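Local coordinates for formiminoglutamase (Trypanosoma cruzi, PDB 4MYK), which probably hydrolyses N-formimino-L-glutamate to L-glutamate and formamide as a manganese-dependent enzyme related to arginase, at residues A[146-151]-A[236-241]; A[206-211]-A[252-257]. The protein carries 1 engineered substitution. All blocks are in the same frame, centred on the assembly; numbering follows the deposited sequence.

In the fold
From the N terminus, the chain reaches 146-151 just after strand 141-145, then 206-211, where the edge strand 204-207 passes into helix 208-214. Strand 231-236 leads into 236-241, which returns to 146-151 and closes interaction 1 around manganese. The chain then turns back through 252-257, which closes interaction 2 against 206-211. The two loops therefore cross, each containing one end of the other. Both contacts join loops or helix starts at the C-terminal ends of the parallel sheet's strands. They are coupled directly: Ser239 O and Lys241 N probably hydrogen-bond to Leu256 N and O, respectively, so the metal-bearing turn leans on the segment that packs against the helix start.

Interaction 1. Residues A[146-151]-A[236-241]; sequences DSHLDV and DVDSLK. With MN (manganese (II) ion), chain C.
Asp146 and His148 meet Asp236 and Asp238 through a shared manganese ion, a metal-centred contact between the loop after strand 141-145 and the end of strand 231-236 with its following turn. Asp146 OD1 binds the manganese at 2.2 Å and His148 ND1 at 2.3 Å. Asp236 gives OD2 alone, Asp238 chelates with OD1 and OD2 at 2.3 and 2.4 Å from the metal, and a water completes the set. The cation gathers oxygens that would otherwise repel: Asp146 OD1 is just 3.0 Å from Asp236 OD2. Short aspartates suit positions 146 and 236 because nearby backbone holds their carboxylates in Asx turns. His148 N donates to Asp146 OD1 (2.9 Å) from well above the carboxylate plane; Asp238 N donates to Asp236 OD1 (2.8 Å), leaving OD2 for the metal. Asp236 CG is anti to its backbone N (chi1 -178°), toward 146-151. The His148 ring stands at 78° to the Asp238 carboxylate, whose OD2 lies at the ring edge. Ser147 OG, near one ring face, donates to Asp238 O at 3.0 Å, tying this side chain to the 3-10 turn's backbone. Asp146 and Asp236 also join Asn122 at a second manganese, the arginase family's binuclear site, but here Asp150 is turned away, salt-bridged to Arg152. Strands 141-145 and 231-236 thus deliver ligands side by side, while Val237 and Leu240 face helix 290-306.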
loop_
_atom_site.group_PDB
_atom_site.type_symbol
_atom_site.label_atom_id
_atom_site.label_comp_id
_atom_site.label_asym_id
_atom_site.label_seq_id
_atom_site.Cartn_x
_atom_site.Cartn_y
_atom_site.Cartn_z
ATOM N N ASP A 146 15.278 9.190 -6.353
ATOM C CA ASP A 146 14.419 9.395 -7.497
ATOM C C ASP A 146 14.242 8.073 -8.211
ATOM O O ASP A 146 15.218 7.365 -8.446
ATOM C CB ASP A 146 15.081 10.409 -8.422
ATOM C CG ASP A 146 14.137 10.976 -9.431
ATOM O OD1 ASP A 146 13.014 10.448 -9.568
ATOM O OD2 ASP A 146 14.525 11.960 -10.084
ATOM N N SER A 147 12.994 7.734 -8.539
ATOM C CA SER A 147 12.706 6.518 -9.300
ATOM C C SER A 147 13.148 6.718 -10.741
ATOM O O SER A 147 13.256 5.771 -11.516
ATOM C CB SER A 147 11.220 6.150 -9.233
ATOM O OG SER A 147 10.394 7.143 -9.812
ATOM N N HIS A 148 13.399 7.977 -11.079
ATOM C CA HIS A 148 13.809 8.368 -12.418
ATOM C C HIS A 148 15.296 8.714 -12.443
ATOM O O HIS A 148 15.873 9.191 -11.461
ATOM C CB HIS A 148 12.975 9.555 -12.934
ATOM C CG HIS A 148 11.500 9.296 -12.953
ATOM N ND1 HIS A 148 10.635 9.861 -12.044
ATOM C CD2 HIS A 148 10.740 8.519 -13.760
ATOM C CE1 HIS A 148 9.404 9.448 -12.291
ATOM N NE2 HIS A 148 9.440 8.628 -13.326
ATOM N N LEU A 149 15.905 8.434 -13.585
ATOM C CA LEU A 149 17.268 8.818 -13.868
ATOM C C LEU A 149 17.211 9.480 -15.240
ATOM O O LEU A 149 17.388 8.828 -16.270
ATOM C CB LEU A 149 18.166 7.578 -13.837
ATOM C CG LEU A 149 19.423 7.430 -14.689
ATOM C CD1 LEU A 149 20.182 8.746 -14.858
ATOM C CD2 LEU A 149 20.303 6.340 -14.080
ATOM N N ASP A 150 16.917 10.780 -15.234
ATOM C CA ASP A 150 16.675 11.551 -16.453
ATOM C C ASP A 150 17.739 12.629 -16.617
ATOM O O ASP A 150 17.765 13.618 -15.880
ATOM C CB ASP A 150 15.280 12.176 -16.407
ATOM C CG ASP A 150 14.918 12.890 -17.686
ATOM O OD1 ASP A 150 15.814 13.122 -18.520
ATOM O OD2 ASP A 150 13.731 13.229 -17.854
ATOM N N VAL A 151 18.628 12.441 -17.584
ATOM C CA VAL A 151 19.779 13.319 -17.663
ATOM C C VAL A 151 20.140 13.684 -19.100
ATOM O O VAL A 151 21.309 13.696 -19.464
ATOM C CB VAL A 151 20.985 12.704 -16.910
ATOM C CG1 VAL A 151 22.050 13.743 -16.676
ATOM C CG2 VAL A 151 20.535 12.139 -15.571
ATOM N N ASP A 236 13.291 13.343 -4.457
ATOM C CA ASP A 236 12.111 13.315 -5.320
ATOM C C ASP A 236 11.113 12.352 -4.702
ATOM O O ASP A 236 11.421 11.180 -4.534
ATOM C CB ASP A 236 12.478 12.861 -6.732
ATOM C CG ASP A 236 11.284 12.861 -7.689
ATOM O OD1 ASP A 236 10.122 12.761 -7.246
ATOM O OD2 ASP A 236 11.518 12.971 -8.902
ATOM N N VAL A 237 9.929 12.841 -4.347
ATOM C CA VAL A 237 8.977 11.997 -3.630
ATOM C C VAL A 237 8.255 10.956 -4.516
ATOM O O VAL A 237 7.565 10.063 -4.000
ATOM C CB VAL A 237 7.988 12.823 -2.763
ATOM C CG1 VAL A 237 8.740 13.568 -1.680
ATOM C CG2 VAL A 237 7.184 13.786 -3.617
ATOM N N ASP A 238 8.433 11.055 -5.837
ATOM C CA ASP A 238 7.894 10.036 -6.738
ATOM C C ASP A 238 8.788 8.790 -6.755
ATOM O O ASP A 238 8.598 7.876 -7.567
ATOM C CB ASP A 238 7.615 10.593 -8.142
ATOM C CG ASP A 238 8.872 10.780 -8.981
ATOM O OD1 ASP A 238 9.924 10.175 -8.664
ATOM O OD2 ASP A 238 8.797 11.531 -9.983
ATOM N N SER A 239 9.758 8.765 -5.840
ATOM C CA SER A 239 10.574 7.581 -5.581
ATOM C C SER A 239 9.890 6.642 -4.576
ATOM O O SER A 239 10.365 5.537 -4.313
ATOM C CB SER A 239 11.933 8.000 -5.043
ATOM O OG SER A 239 11.779 8.631 -3.795
ATOM N N LEU A 240 8.792 7.104 -3.982
ATOM C CA LEU A 240 7.980 6.264 -3.104
ATOM C C LEU A 240 6.878 5.612 -3.923
ATOM O O LEU A 240 6.404 6.176 -4.906
ATOM C CB LEU A 240 7.329 7.088 -1.991
ATOM C CG LEU A 240 8.117 7.613 -0.787
ATOM C CD1 LEU A 240 9.149 8.658 -1.186
ATOM C CD2 LEU A 240 7.121 8.177 0.217
ATOM N N LYS A 241 6.459 4.430 -3.502
ATOM C CA LYS A 241 5.347 3.745 -4.141
ATOM C C LYS A 241 4.064 4.574 -4.005
ATOM O O LYS A 241 3.776 5.136 -2.950
ATOM C CB LYS A 241 5.154 2.373 -3.511
ATOM C CG LYS A 241 4.945 2.443 -2.025
ATOM C CD LYS A 241 5.548 1.242 -1.345
ATOM C CE LYS A 241 4.670 0.027 -1.499
ATOM N NZ LYS A 241 5.321 -1.135 -0.842
HETATM MN MN MN C . 11.129 11.249 -10.309
HETATM O O HOH W 1 11.617 12.804 -12.073
#

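Interaction 2. Residues A[206-211]-A[252-257]; sequences MWLSEV and AAVGLS
The start of helix 208-214, just past edge strand 204-207, packs against the loop that leads into helix 258-270, with the Leu208 side chain carrying most of the contact. Its CG is anti to the backbone N (chi1 -180°), and the branched end lies against the backbone of Gly255. Leu208 CD2 comes within 3.4 Å of Gly255 CA, tighter than ordinary van der Waals contact. Glycine suits this position because at these backbone angles a CB would be jammed against the carbonyl oxygen of Val254. On either side of this glycine, neighbouring residues complete the apolar patch. Val254 reaches Leu208 CD2 with CG2, at 4.0 Å. Leu256 uses a single methyl for two partners: its CD2 is 4.1 Å from Leu208 CD1 and equally 4.1 Å from Val211 CG1. Leu208 and Val211, three residues apart, fall on the same helical face, and the side chains of Val211 and Leu256 cross at about a right angle. Trp207 is the N-cap residue of this helix, its carbonyl oxygen accepting from both Glu210 N and Val211 N. Ser257 caps helix 258-270, and Glu260 accepts from its backbone N, as in a capping box. A second subunit also approaches: its Glu73 hydrogen-bonds to Ser209 OG and its Gln259 packs on Val254. Here the loop after strand 231-236 meets the start of the helix that follows strand 204-207, Leu208 and Val211 spanning the gap between them, apolar packing of loop on helix N terminus within the arginase/deacetylase alpha/beta fold.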
loop_
_atom_site.group_PDB
_atom_site.type_symbol
_atom_site.label_atom_id
_atom_site.label_comp_id
_atom_site.label_asym_id
_atom_site.label_seq_id
_atom_site.Cartn_x
_atom_site.Cartn_y
_atom_site.Cartn_z
ATOM N N MET A 206 22.297 3.264 -7.619
ATOM C CA MET A 206 21.809 2.409 -6.546
ATOM C C MET A 206 20.339 2.038 -6.750
ATOM O O MET A 206 19.444 2.658 -6.168
ATOM C CB MET A 206 22.012 3.096 -5.202
ATOM C CG MET A 206 23.466 3.087 -4.771
ATOM S SD MET A 206 23.745 3.605 -3.078
ATOM C CE MET A 206 25.478 3.215 -2.950
ATOM N N TRP A 207 20.111 1.025 -7.591
ATOM C CA TRP A 207 18.768 0.631 -8.023
ATOM C C TRP A 207 17.885 0.302 -6.841
ATOM O O TRP A 207 18.371 -0.162 -5.814
ATOM C CB TRP A 207 18.825 -0.588 -8.946
ATOM C CG TRP A 207 19.630 -0.385 -10.185
ATOM C CD1 TRP A 207 20.855 -0.907 -10.454
ATOM C CD2 TRP A 207 19.272 0.411 -11.330
ATOM N NE1 TRP A 207 21.283 -0.497 -11.693
ATOM C CE2 TRP A 207 20.327 0.313 -12.250
ATOM C CE3 TRP A 207 18.159 1.197 -11.662
ATOM C CZ2 TRP A 207 20.306 0.969 -13.483
ATOM C CZ3 TRP A 207 18.142 1.846 -12.891
ATOM C CH2 TRP A 207 19.205 1.726 -13.782
ATOM N N LEU A 208 16.588 0.555 -6.990
ATOM C CA LEU A 208 15.613 0.247 -5.945
ATOM C C LEU A 208 15.845 -1.150 -5.335
ATOM O O LEU A 208 15.954 -1.295 -4.117
ATOM C CB LEU A 208 14.188 0.372 -6.504
ATOM C CG LEU A 208 13.018 0.093 -5.559
ATOM C CD1 LEU A 208 13.056 1.012 -4.350
ATOM C CD2 LEU A 208 11.697 0.208 -6.285
ATOM N N SER A 209 15.946 -2.160 -6.198
ATOM C CA SER A 209 16.109 -3.543 -5.772
ATOM C C SER A 209 17.279 -3.735 -4.801
ATOM O O SER A 209 17.205 -4.534 -3.873
ATOM C CB SER A 209 16.239 -4.475 -6.989
ATOM O OG SER A 209 17.336 -4.119 -7.806
ATOM N N GLU A 210 18.351 -2.983 -5.001
ATOM C CA GLU A 210 19.515 -3.099 -4.130
ATOM C C GLU A 210 19.339 -2.316 -2.822
ATOM O O GLU A 210 19.748 -2.783 -1.752
ATOM C CB GLU A 210 20.791 -2.706 -4.882
ATOM C CG GLU A 210 21.364 -1.361 -4.532
ATOM C CD GLU A 210 22.666 -1.088 -5.277
ATOM O OE1 GLU A 210 22.687 -1.239 -6.530
ATOM O OE2 GLU A 210 23.663 -0.730 -4.603
ATOM N N VAL A 211 18.709 -1.145 -2.901
ATOM C CA VAL A 211 18.332 -0.406 -1.689
ATOM C C VAL A 211 17.462 -1.302 -0.793
ATOM O O VAL A 211 17.667 -1.408 0.416
ATOM C CB VAL A 211 17.552 0.893 -2.027
ATOM C CG1 VAL A 211 16.984 1.537 -0.770
ATOM C CG2 VAL A 211 18.432 1.877 -2.782
ATOM N N ALA A 252 4.496 6.327 -8.834
ATOM C CA ALA A 252 5.319 5.131 -8.955
ATOM C C ALA A 252 4.525 3.883 -8.616
ATOM O O ALA A 252 3.812 3.852 -7.607
ATOM C CB ALA A 252 6.543 5.237 -8.052
ATOM N N ALA A 253 4.657 2.853 -9.453
ATOM C CA ALA A 253 4.027 1.572 -9.169
ATOM C C ALA A 253 4.731 0.876 -8.009
ATOM O O ALA A 253 4.083 0.443 -7.052
ATOM C CB ALA A 253 4.006 0.693 -10.403
ATOM N N VAL A 254 6.053 0.763 -8.107
ATOM C CA VAL A 254 6.873 0.292 -6.993
ATOM C C VAL A 254 7.787 1.423 -6.525
ATOM O O VAL A 254 7.910 2.455 -7.200
ATOM C CB VAL A 254 7.729 -0.948 -7.351
ATOM C CG1 VAL A 254 6.862 -2.175 -7.514
ATOM C CG2 VAL A 254 8.543 -0.699 -8.606
ATOM N N GLY A 255 8.424 1.218 -5.373
ATOM C CA GLY A 255 9.313 2.213 -4.810
ATOM C C GLY A 255 9.333 2.212 -3.293
ATOM O O GLY A 255 8.813 1.307 -2.642
ATOM N N LEU A 256 9.944 3.246 -2.733
ATOM C CA LEU A 256 10.176 3.321 -1.303
ATOM C C LEU A 256 8.866 3.399 -0.541
ATOM O O LEU A 256 7.922 4.036 -0.985
ATOM C CB LEU A 256 11.055 4.536 -0.977
ATOM C CG LEU A 256 12.477 4.557 -1.560
ATOM C CD1 LEU A 256 13.106 5.900 -1.319
ATOM C CD2 LEU A 256 13.353 3.424 -0.988
ATOM N N SER A 257 8.805 2.757 0.615
ATOM C CA SER A 257 7.628 2.911 1.445
ATOM C C SER A 257 7.747 4.206 2.251
ATOM O O SER A 257 8.825 4.793 2.362
ATOM C CB SER A 257 7.454 1.710 2.373
ATOM O OG SER A 257 8.488 1.658 3.336
#